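Local coordinates for protein 2-hydroxychromene-2-carboxylate isomerase (Pseudomonas putida, PDB 2IMF) that catalyses the reversible glutathione-dependent isomerisation of 2-hydroxychromene-2-carboxylate to trans-O-hydroxybenzylidenepyruvate in naphthalene degradation, at residues P51-R54 / D55-V58; L60-L63 / K64-Q68; E99-A102 / A103-V106; L122-L125 / P126-S130; M191-L194 / C195-N198. All blocks are in the same frame, centred on the assembly; numbering follows the deposited sequence. Where two conformers were deposited one is given.

Interaction 1. Residues P51-R54 / D55-V58. With TOM (4-(2-methoxyphenyl)-2-oxobut-3-enoic acid), chain F.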
# COMPACT_ATOMS: atom_id res chain seq x y z
N PRO A 51 -13.14 -10.38 -4.68
CA PRO A 51 -13.41 -9.16 -5.43
C PRO A 51 -12.16 -8.28 -5.39
O PRO A 51 -11.47 -8.27 -4.34
CB PRO A 51 -14.58 -8.49 -4.68
CG PRO A 51 -14.62 -9.15 -3.37
CD PRO A 51 -14.09 -10.57 -3.58
N SER A 52 -11.86 -7.69 -6.54
CA SER A 52 -10.76 -6.76 -6.78
C SER A 52 -11.12 -5.44 -6.13
O SER A 52 -12.31 -5.10 -6.01
CB SER A 52 -10.64 -6.46 -8.28
OG SER A 52 -10.23 -7.64 -9.00
N ASN A 53 -10.11 -4.66 -5.80
CA ASN A 53 -10.39 -3.33 -5.31
C ASN A 53 -11.17 -2.48 -6.29
O ASN A 53 -11.90 -1.55 -5.87
CB ASN A 53 -9.11 -2.63 -4.90
CG ASN A 53 -8.43 -3.31 -3.71
OD1 ASN A 53 -9.03 -4.10 -2.94
ND2 ASN A 53 -7.15 -3.01 -3.56
N ARG A 54 -11.05 -2.76 -7.59
CA ARG A 54 -11.90 -2.12 -8.63
C ARG A 54 -13.39 -2.29 -8.36
O ARG A 54 -14.19 -1.45 -8.75
CB ARG A 54 -11.67 -2.68 -10.03
CG ARG A 54 -10.33 -3.23 -10.32
CD ARG A 54 -10.38 -3.72 -11.73
NE ARG A 54 -9.35 -4.71 -11.91
CZ ARG A 54 -9.08 -5.32 -13.05
NH1 ARG A 54 -9.77 -5.03 -14.15
NH2 ARG A 54 -8.11 -6.21 -13.09
N ASP A 55 -13.74 -3.38 -7.72
CA ASP A 55 -15.17 -3.72 -7.57
C ASP A 55 -15.70 -3.43 -6.17
O ASP A 55 -16.83 -3.80 -5.86
CB ASP A 55 -15.34 -5.16 -8.03
CG ASP A 55 -15.03 -5.32 -9.53
OD1 ASP A 55 -15.53 -4.49 -10.35
OD2 ASP A 55 -14.25 -6.20 -9.90
N LEU A 56 -14.92 -2.73 -5.33
CA LEU A 56 -15.33 -2.39 -3.96
C LEU A 56 -15.45 -0.89 -3.84
O LEU A 56 -14.45 -0.22 -3.65
CB LEU A 56 -14.30 -2.89 -2.94
CG LEU A 56 -14.05 -4.41 -2.97
CD1 LEU A 56 -12.89 -4.82 -2.05
CD2 LEU A 56 -15.32 -5.05 -2.52
N LYS A 57 -16.66 -0.34 -4.00
CA LYS A 57 -16.82 1.07 -4.25
C LYS A 57 -16.21 1.92 -3.17
O LYS A 57 -15.55 2.91 -3.46
CB LYS A 57 -18.33 1.39 -4.34
CG LYS A 57 -18.51 2.71 -5.05
CD LYS A 57 -19.74 3.48 -4.63
CE LYS A 57 -19.55 4.96 -4.99
NZ LYS A 57 -20.04 5.84 -3.89
N VAL A 58 -16.47 1.60 -1.90
CA VAL A 58 -15.93 2.44 -0.84
C VAL A 58 -14.40 2.48 -0.86
O VAL A 58 -13.81 3.55 -0.70
CB VAL A 58 -16.39 1.99 0.53
CG1 VAL A 58 -15.63 2.67 1.69
CG2 VAL A 58 -17.85 2.34 0.68
O8 TOM F . -7.99 -3.44 -8.48
C9 TOM F . -7.14 -3.94 -9.21
C10 TOM F . -7.19 -5.29 -9.72
O11 TOM F . -6.91 -6.18 -8.89
O10 TOM F . -7.41 -5.48 -10.93
C8 TOM F . -5.87 -3.24 -9.59
C7 TOM F . -5.52 -2.03 -9.20
C1 TOM F . -6.37 -0.79 -9.36
C6 TOM F . -6.37 0.06 -8.27
C5 TOM F . -7.14 1.21 -8.30
C4 TOM F . -7.85 1.52 -9.47
C3 TOM F . -7.85 0.69 -10.57
C2 TOM F . -7.08 -0.49 -10.50
O2 TOM F . -6.98 -1.36 -11.53
C11 TOM F . -7.50 -0.83 -12.75

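Interaction 2. Residues L60-L63 / K64-Q68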
# COMPACT_ATOMS: atom_id res chain seq x y z
N LEU A 60 -12.44 1.79 -3.62
CA LEU A 60 -12.09 2.48 -4.86
C LEU A 60 -12.22 3.98 -4.76
O LEU A 60 -11.36 4.79 -5.24
CB LEU A 60 -12.90 1.98 -6.03
CG LEU A 60 -12.58 2.57 -7.40
CD1 LEU A 60 -11.09 2.26 -7.77
CD2 LEU A 60 -13.51 1.92 -8.45
N ASP A 61 -13.26 4.43 -4.06
CA ASP A 61 -13.41 5.86 -3.86
C ASP A 61 -12.19 6.47 -3.17
O ASP A 61 -11.64 7.54 -3.54
CB ASP A 61 -14.65 6.19 -3.03
CG ASP A 61 -15.95 6.10 -3.83
OD1 ASP A 61 -15.95 5.98 -5.04
OD2 ASP A 61 -16.99 6.01 -3.12
N TYR A 62 -11.69 5.79 -2.14
CA TYR A 62 -10.45 6.26 -1.49
C TYR A 62 -9.22 6.10 -2.43
O TYR A 62 -8.36 7.01 -2.44
CB TYR A 62 -10.20 5.40 -0.21
CG TYR A 62 -8.79 5.58 0.31
CD1 TYR A 62 -8.40 6.74 1.01
CD2 TYR A 62 -7.77 4.66 -0.04
CE1 TYR A 62 -7.11 6.90 1.46
CE2 TYR A 62 -6.48 4.88 0.38
CZ TYR A 62 -6.18 5.95 1.14
OH TYR A 62 -4.89 6.17 1.52
N LEU A 63 -9.12 4.97 -3.12
CA LEU A 63 -7.94 4.80 -3.98
C LEU A 63 -7.86 5.87 -5.02
O LEU A 63 -6.80 6.31 -5.41
CB LEU A 63 -7.92 3.41 -4.61
CG LEU A 63 -7.80 2.27 -3.61
CD1 LEU A 63 -7.98 0.91 -4.31
CD2 LEU A 63 -6.42 2.35 -2.94
N LYS A 64 -9.02 6.32 -5.53
CA LYS A 64 -9.05 7.42 -6.49
C LYS A 64 -8.47 8.70 -5.88
O LYS A 64 -7.72 9.46 -6.54
CB LYS A 64 -10.47 7.66 -6.99
CG LYS A 64 -10.86 6.67 -8.01
CD LYS A 64 -12.35 6.81 -8.39
CE LYS A 64 -12.63 5.88 -9.51
NZ LYS A 64 -14.12 5.80 -9.69
N VAL A 65 -8.74 8.94 -4.59
CA VAL A 65 -8.19 10.06 -3.89
C VAL A 65 -6.67 9.92 -3.75
O VAL A 65 -5.84 10.82 -3.97
CB VAL A 65 -8.90 10.29 -2.54
CG1 VAL A 65 -8.23 11.37 -1.76
CG2 VAL A 65 -10.39 10.61 -2.79
N ASP A 66 -6.20 8.73 -3.31
CA ASP A 66 -4.78 8.44 -3.18
C ASP A 66 -4.08 8.68 -4.50
O ASP A 66 -3.00 9.31 -4.57
CB ASP A 66 -4.64 6.96 -2.76
CG ASP A 66 -3.24 6.62 -2.32
OD1 ASP A 66 -2.49 7.44 -1.74
OD2 ASP A 66 -2.76 5.53 -2.72
N LEU A 67 -4.68 8.15 -5.58
CA LEU A 67 -4.09 8.35 -6.92
C LEU A 67 -3.94 9.82 -7.29
O LEU A 67 -2.91 10.20 -7.80
CB LEU A 67 -4.90 7.59 -7.96
CG LEU A 67 -4.74 6.05 -7.84
CD1 LEU A 67 -5.84 5.36 -8.65
CD2 LEU A 67 -3.35 5.57 -8.29
N GLN A 68 -4.96 10.62 -7.00
CA GLN A 68 -4.80 12.06 -7.26
C GLN A 68 -3.74 12.73 -6.39
O GLN A 68 -3.02 13.62 -6.83
CB GLN A 68 -6.09 12.80 -7.09
CG GLN A 68 -7.11 12.45 -8.16
CD GLN A 68 -6.64 12.66 -9.62
OE1 GLN A 68 -6.10 13.70 -9.97
NE2 GLN A 68 -6.81 11.66 -10.45
O HOH W 1 -15.31 4.69 -7.27
O HOH W 2 -3.76 8.63 0.39

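Interaction 3. Residues E99-A102 / A103-V106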
# COMPACT_ATOMS: atom_id res chain seq x y z
N GLU A 99 16.21 -0.26 -25.78
CA GLU A 99 15.75 0.34 -24.54
C GLU A 99 15.01 1.64 -24.77
O GLU A 99 14.00 1.87 -24.09
CB GLU A 99 16.93 0.56 -23.58
CG GLU A 99 16.64 1.48 -22.37
CD GLU A 99 15.83 0.81 -21.25
OE1 GLU A 99 15.18 -0.24 -21.47
OE2 GLU A 99 15.86 1.37 -20.12
N ALA A 100 15.49 2.48 -25.69
CA ALA A 100 14.90 3.81 -25.83
C ALA A 100 13.47 3.63 -26.31
O ALA A 100 12.57 4.37 -25.91
CB ALA A 100 15.68 4.67 -26.80
N GLN A 101 13.29 2.67 -27.22
CA GLN A 101 12.00 2.52 -27.91
C GLN A 101 11.05 1.74 -26.99
O GLN A 101 9.85 1.96 -27.02
CB GLN A 101 12.13 1.89 -29.29
CG GLN A 101 12.50 2.85 -30.48
CD GLN A 101 11.40 3.88 -30.84
OE1 GLN A 101 11.12 4.80 -30.05
NE2 GLN A 101 10.79 3.73 -32.02
N ALA A 102 11.60 0.86 -26.16
CA ALA A 102 10.80 0.13 -25.15
C ALA A 102 10.30 1.15 -24.15
O ALA A 102 9.09 1.19 -23.88
CB ALA A 102 11.63 -0.97 -24.47
N ALA A 103 11.14 2.03 -23.61
CA ALA A 103 10.70 3.04 -22.72
C ALA A 103 9.75 3.99 -23.38
O ALA A 103 8.79 4.49 -22.77
CB ALA A 103 11.92 3.83 -22.19
N ALA A 104 10.02 4.34 -24.65
CA ALA A 104 9.15 5.27 -25.34
C ALA A 104 7.74 4.68 -25.50
O ALA A 104 6.77 5.39 -25.28
CB ALA A 104 9.71 5.64 -26.71
N TYR A 105 7.68 3.41 -25.88
CA TYR A 105 6.35 2.74 -25.99
C TYR A 105 5.64 2.78 -24.63
O TYR A 105 4.49 3.21 -24.53
CB TYR A 105 6.47 1.32 -26.44
CG TYR A 105 5.17 0.56 -26.58
CD1 TYR A 105 4.38 0.71 -27.70
CD2 TYR A 105 4.72 -0.17 -25.53
CE1 TYR A 105 3.19 -0.01 -27.82
CE2 TYR A 105 3.56 -0.88 -25.60
CZ TYR A 105 2.77 -0.78 -26.77
OH TYR A 105 1.62 -1.50 -26.90
N VAL A 106 6.31 2.37 -23.57
CA VAL A 106 5.66 2.31 -22.26
C VAL A 106 5.21 3.71 -21.89
O VAL A 106 4.09 3.88 -21.37
CB VAL A 106 6.62 1.66 -21.27
CG1 VAL A 106 6.05 1.79 -19.86
CG2 VAL A 106 6.84 0.20 -21.65

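Interaction 4. Residues L122-L125 / P126-S130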
# COMPACT_ATOMS: atom_id res chain seq x y z
N LEU A 122 -9.21 1.00 -27.24
CA LEU A 122 -9.63 1.82 -28.37
C LEU A 122 -9.08 1.24 -29.67
O LEU A 122 -7.85 1.04 -29.81
CB LEU A 122 -9.14 3.26 -28.11
CG LEU A 122 -9.40 4.20 -29.30
CD1 LEU A 122 -10.91 4.44 -29.52
CD2 LEU A 122 -8.66 5.51 -29.10
N GLU A 123 -9.91 1.06 -30.71
CA GLU A 123 -9.48 0.34 -31.89
C GLU A 123 -8.38 1.09 -32.65
O GLU A 123 -7.49 0.47 -33.24
CB GLU A 123 -10.70 0.13 -32.81
CG GLU A 123 -11.49 -1.12 -32.39
CD GLU A 123 -11.00 -2.39 -33.11
OE1 GLU A 123 -11.39 -2.61 -34.28
OE2 GLU A 123 -10.20 -3.16 -32.51
N SER A 124 -8.40 2.42 -32.55
CA SER A 124 -7.40 3.23 -33.22
C SER A 124 -6.16 3.45 -32.39
O SER A 124 -5.22 4.16 -32.84
CB SER A 124 -7.96 4.59 -33.64
OG SER A 124 -8.65 5.14 -32.53
N LEU A 125 -6.12 2.99 -31.14
CA LEU A 125 -4.92 3.31 -30.34
C LEU A 125 -3.61 2.69 -30.89
O LEU A 125 -2.61 3.45 -30.88
CB LEU A 125 -5.15 2.95 -28.85
CG LEU A 125 -4.04 3.28 -27.87
CD1 LEU A 125 -3.78 4.81 -27.79
CD2 LEU A 125 -4.52 2.77 -26.49
N PRO A 126 -3.61 1.46 -31.43
CA PRO A 126 -2.36 1.01 -32.03
C PRO A 126 -1.90 1.97 -33.13
O PRO A 126 -0.68 2.25 -33.20
CB PRO A 126 -2.75 -0.37 -32.55
CG PRO A 126 -3.76 -0.83 -31.57
CD PRO A 126 -4.63 0.39 -31.35
N ALA A 127 -2.77 2.49 -33.97
CA ALA A 127 -2.32 3.42 -35.02
C ALA A 127 -1.80 4.73 -34.44
O ALA A 127 -0.85 5.33 -34.93
CB ALA A 127 -3.44 3.68 -36.03
N LEU A 128 -2.49 5.24 -33.41
CA LEU A 128 -2.06 6.49 -32.80
C LEU A 128 -0.69 6.31 -32.23
O LEU A 128 0.21 7.20 -32.35
CB LEU A 128 -3.04 6.92 -31.71
CG LEU A 128 -4.43 7.41 -32.20
CD1 LEU A 128 -5.45 7.38 -31.11
CD2 LEU A 128 -4.30 8.81 -32.72
N VAL A 129 -0.49 5.19 -31.52
CA VAL A 129 0.85 4.93 -30.89
C VAL A 129 1.92 4.72 -31.97
O VAL A 129 3.05 5.33 -31.84
CB VAL A 129 0.75 3.75 -29.90
CG1 VAL A 129 2.14 3.23 -29.48
CG2 VAL A 129 -0.07 4.18 -28.74
N SER A 130 1.57 3.99 -33.03
CA SER A 130 2.52 3.82 -34.15
C SER A 130 2.96 5.14 -34.71
O SER A 130 4.17 5.35 -34.99
CB SER A 130 1.89 2.97 -35.26
OG SER A 130 1.67 1.64 -34.82
O HOH W 3 -5.17 1.13 -34.66

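Interaction 5. Residues M191-L194 / C195-N198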
# COMPACT_ATOMS: atom_id res chain seq x y z
N MET A 191 19.50 1.89 -4.31
CA MET A 191 20.35 2.29 -5.42
C MET A 191 21.42 3.20 -4.90
O MET A 191 22.58 3.04 -5.32
CB MET A 191 19.55 2.78 -6.57
CG MET A 191 18.61 1.71 -7.11
SD MET A 191 17.88 2.33 -8.65
CE MET A 191 16.65 3.38 -8.00
N GLY A 192 21.07 4.16 -4.04
CA GLY A 192 22.05 5.09 -3.47
C GLY A 192 23.08 4.32 -2.70
O GLY A 192 24.28 4.65 -2.83
N ARG A 193 22.71 3.36 -1.88
CA ARG A 193 23.72 2.59 -1.13
C ARG A 193 24.69 1.95 -2.09
O ARG A 193 25.90 1.92 -1.81
CB ARG A 193 23.04 1.55 -0.22
CG ARG A 193 22.39 2.17 1.04
CD ARG A 193 21.95 1.16 2.12
NE ARG A 193 20.90 0.24 1.61
CZ ARG A 193 19.60 0.53 1.61
NH1 ARG A 193 19.21 1.69 2.13
NH2 ARG A 193 18.71 -0.36 1.13
N LEU A 194 24.22 1.46 -3.23
CA LEU A 194 25.10 0.80 -4.22
C LEU A 194 25.96 1.83 -4.95
O LEU A 194 27.15 1.56 -5.22
CB LEU A 194 24.20 0.05 -5.23
CG LEU A 194 24.10 -1.47 -5.14
CD1 LEU A 194 24.28 -2.14 -3.74
CD2 LEU A 194 22.85 -1.93 -5.88
N CYS A 195 25.41 3.01 -5.23
CA CYS A 195 26.18 4.11 -5.80
C CYS A 195 27.34 4.45 -4.87
O CYS A 195 28.52 4.61 -5.35
CB CYS A 195 25.37 5.40 -5.87
SG CYS A 195 24.09 5.58 -7.08
N ARG A 196 27.09 4.53 -3.57
CA ARG A 196 28.13 4.90 -2.59
C ARG A 196 29.22 3.83 -2.45
O ARG A 196 30.43 4.17 -2.44
CB ARG A 196 27.49 5.15 -1.25
CG ARG A 196 26.79 6.45 -1.31
CD ARG A 196 26.46 6.86 0.06
NE ARG A 196 25.56 5.93 0.72
CZ ARG A 196 24.24 5.90 0.53
NH1 ARG A 196 23.66 6.69 -0.31
NH2 ARG A 196 23.47 5.04 1.21
N GLN A 197 28.85 2.55 -2.41
CA GLN A 197 29.81 1.47 -2.35
C GLN A 197 30.67 1.48 -3.58
O GLN A 197 31.92 1.36 -3.50
CB GLN A 197 29.06 0.13 -2.25
CG GLN A 197 28.56 -0.07 -0.89
CD GLN A 197 28.03 -1.51 -0.77
OE1 GLN A 197 27.04 -1.86 -1.44
NE2 GLN A 197 28.74 -2.37 0.01
N ASN A 198 30.05 1.63 -4.74
CA ASN A 198 30.79 1.58 -5.99
C ASN A 198 31.76 2.76 -6.12
O ASN A 198 32.81 2.64 -6.79
CB ASN A 198 29.86 1.40 -7.19
CG ASN A 198 29.22 -0.01 -7.21
OD1 ASN A 198 29.74 -0.91 -6.56
ND2 ASN A 198 28.14 -0.18 -7.97

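Interaction 1. Residues P51-R54 / D55-V58
Leu56 folds back on the loop that leads into its helix, bringing CD2 to 4.1 Å from Pro51 CB and CG to 3.6 Å from Ser52 O. Its CG stands opposite its own carbonyl carbon (chi1 -59°), which directs the branched end at residues 51-53, with CD1 beside Asn53 OD1, itself hydrogen-bonded by Lys59 NZ. Two backbone bonds tighten this side: Asp55 N donates to Ser52 O at 2.8 Å, and Leu56 N reaches Asn53 O at 3.3 Å. With an alanine in place of Leu56, Pro51 CB would probably lose this cover and the turn presenting Asn53 and Arg54 to the ligand could shift. Asp55, by contrast, is exposed on the solvent side. Arg54 faces the ligand, extending to the bound 4-(2-methoxyphenyl)-2-oxobut-3-enoic acid. Its backbone N donates to the keto oxygen O8 at 3.3 Å, while NE and NH2 both meet carboxylate O10, with C10 in plane at the guanidinium edge; those two bonds are modelled doubtfully short, and Arg54 has a second conformer. Lys43 also binds this ligand. The turn joins helix 39-46 to helix 57-74, with Leu56 at the latter's N-cap, and Pro51 and Leu56 pack on Gly47 of the second subunit.

Interaction 2. Residues L60-L63 / K64-Q68
Side chains one helical turn apart make this contact, Leu60 with Lys64 and Tyr62 with Asp66, on helix 57-74 between the substrate pocket and the second subunit. Main-chain bonds set the spacing, such as Lys64 N to Leu60 O at 2.8 Å. Lys64 runs out extended past CG, laying CE 3.9 Å from Leu60 CG and taking NZ to a water at 2.9 Å. The same water donates to Asp61 OD1 at 2.7 Å, joining opposite charges that do not touch; Asp61 OD2 also holds Lys57, and Lys64 forms a cation-pi contact with Phe80. A methionine in place of Lys64 would probably leave this water without its donor and Phe80 without its cation. On another side, Asp66 CB approaches Tyr62 CE2 obliquely at 4.2 Å, the ring and carboxylate planes only 9° apart. A second water links their ends, 2.9 Å from Tyr62 OH and donating to Asp66 OD1. In the second subunit, Trp179 N bonds Tyr62 OH and Arg183 makes a salt bridge with Asp66 OD1. The chemistry is divided: a water bridges partly exposed charges on one side, whereas buried polar ends at the partner subunit meet its donors, which probably helps keep Asp66 ionised.

Interaction 3. Residues E99-A102 / A103-V106
Gln101 and Ala104 meet through OE1 and CB, 3.7 Å apart, across one turn of helix 99-115. Gln101 bends at its second torsion (chi2 -67°), which turns OE1 toward Ala104 and leaves NE2 pointing outward. Beside this pair the main chain carries the contact: Ala103 N donates almost straight to Glu99 O (N-H...O 174°), whereas the bond from Ala104 N to Ala100 O, 2.8 Å long, is more bent at 144°. The small side chains sit close to the same carbonyls, Ala104 CB lying 3.2 Å from Ala100 O. Val106 uses its CG2 branch in the same way, 3.3 Å from Ala102 O. The helix belongs to the all-helical insertion that kappa-class glutathione transferases carry within a thioredoxin fold, and its first turns lie against the outermost strand 31-36. There Glu99, Ala103 and Val106 pack on Tyr34, and Glu99 OE2 accepts from Ile32 N. Tyr105 leaves on another side, CG opposite its backbone N, to set its ring against Trp135 and its hydroxyl on Met89 O. Gln101 NE2, in turn, donates to Leu133 O at the end of helix 125-133 and to a bound 3-cyclohexyl-1-propylsulfonic acid, probably from the crystallisation liquor.

Interaction 4. Residues L122-L125 / P126-S130
Leu125 and Val129 are brought together by their first torsions: Leu125 swings CG to the far side from its backbone N (chi1 -177°), and Val129 offers the branch CG2. Leu125 CD1 thereby lies 3.9 Å from Val129 CG2, one turn further along. The main chain repeats the pairing, with Val129 N donating to Leu125 O at 2.8 Å and Leu128 N to Ser124 O. Ahead of them, residues 122-125 form a type I beta turn, out of which the chain passes into the helix. Pro126 suits this first turn, where its lack of an N-H costs no helical bond, and its ring packs CD 3.6 Å from Leu125 CB. Pro126 O is gripped twice by Ser130, whose OG and N approach from opposite faces of the carbonyl plane, OG at 2.9 Å. A water closes the opening turn, donating to Glu123 O and accepting from Ala127 N, both at 2.8 Å. On the outer side Leu122 CD2 touches Leu128 CD1 more loosely, at 4.2 Å. Inward, helix 125-133 is sandwiched among helices of the insertion: Pro126 and Ser130 pack on helix 137-145, Val129 on helix 99-115, and Leu125 on Met89 of helix 87-92, where Arg88 pairs with Glu123.

Interaction 5. Residues M191-L194 / C195-N198
Helix 184-198, the C-terminal helix of the thioredoxin fold, ends in this contact between Gly192, Arg193 and Leu194 and the last turn of residues 195-198. Arg196 dominates its outer face. Bent at chi3 (-62°), the arginine doubles back along the helix and lays one face of its guanidinium over Gly192 O and Arg193 CA, both offset toward the rim of the group. Arg196 NH2 comes as near as 3.1 Å to Arg193 CG, and NH1 stands 3.3 Å from Gly192 O without a hydrogen bond. The missing side chain of Gly192 lets this end lie so close. Gly192 O is instead bonded by Arg196 N at 2.9 Å, and the next bond, Gln197 N to Arg193 O, measures 3.1 Å. Gln197 sets OE1 3.6 Å from Leu194 CD1 while its NE2 donates to Ser203 O, linking the helix end to the C-terminal residue. Inward, Met191 and Leu194 pack on Leu173 of strand 170-173. The two guanidinium groups are turned 68° against each other, and Arg193 NE and Arg196 NH2 stand 5.5 Å apart, their like charges not in contact. The partly negative Gly192 O at the face of the Arg196 guanidinium may weakly favour this folded-back position.

All five contacts are local, yet their chemistry follows their place. Interactions 1 and 2 share helix 57-74 and touch, Asn53 CB lying 3.8 Å from Leu63 CD1; both also meet the second subunit, but the first is a surface turn holding a ligand and the second a partly buried helix with water-linked charges. Interactions 3 and 4, both partly buried, join consecutive helices of the insertion through Tyr105 and Val129, mixing alanine or leucine packing with helical bonds, and lie on no subunit boundary. Interaction 5 stands apart on the thioredoxin fold's last helix, its centre about 41 Å from that of interaction 4, a surface contact with two arginines on its outer side.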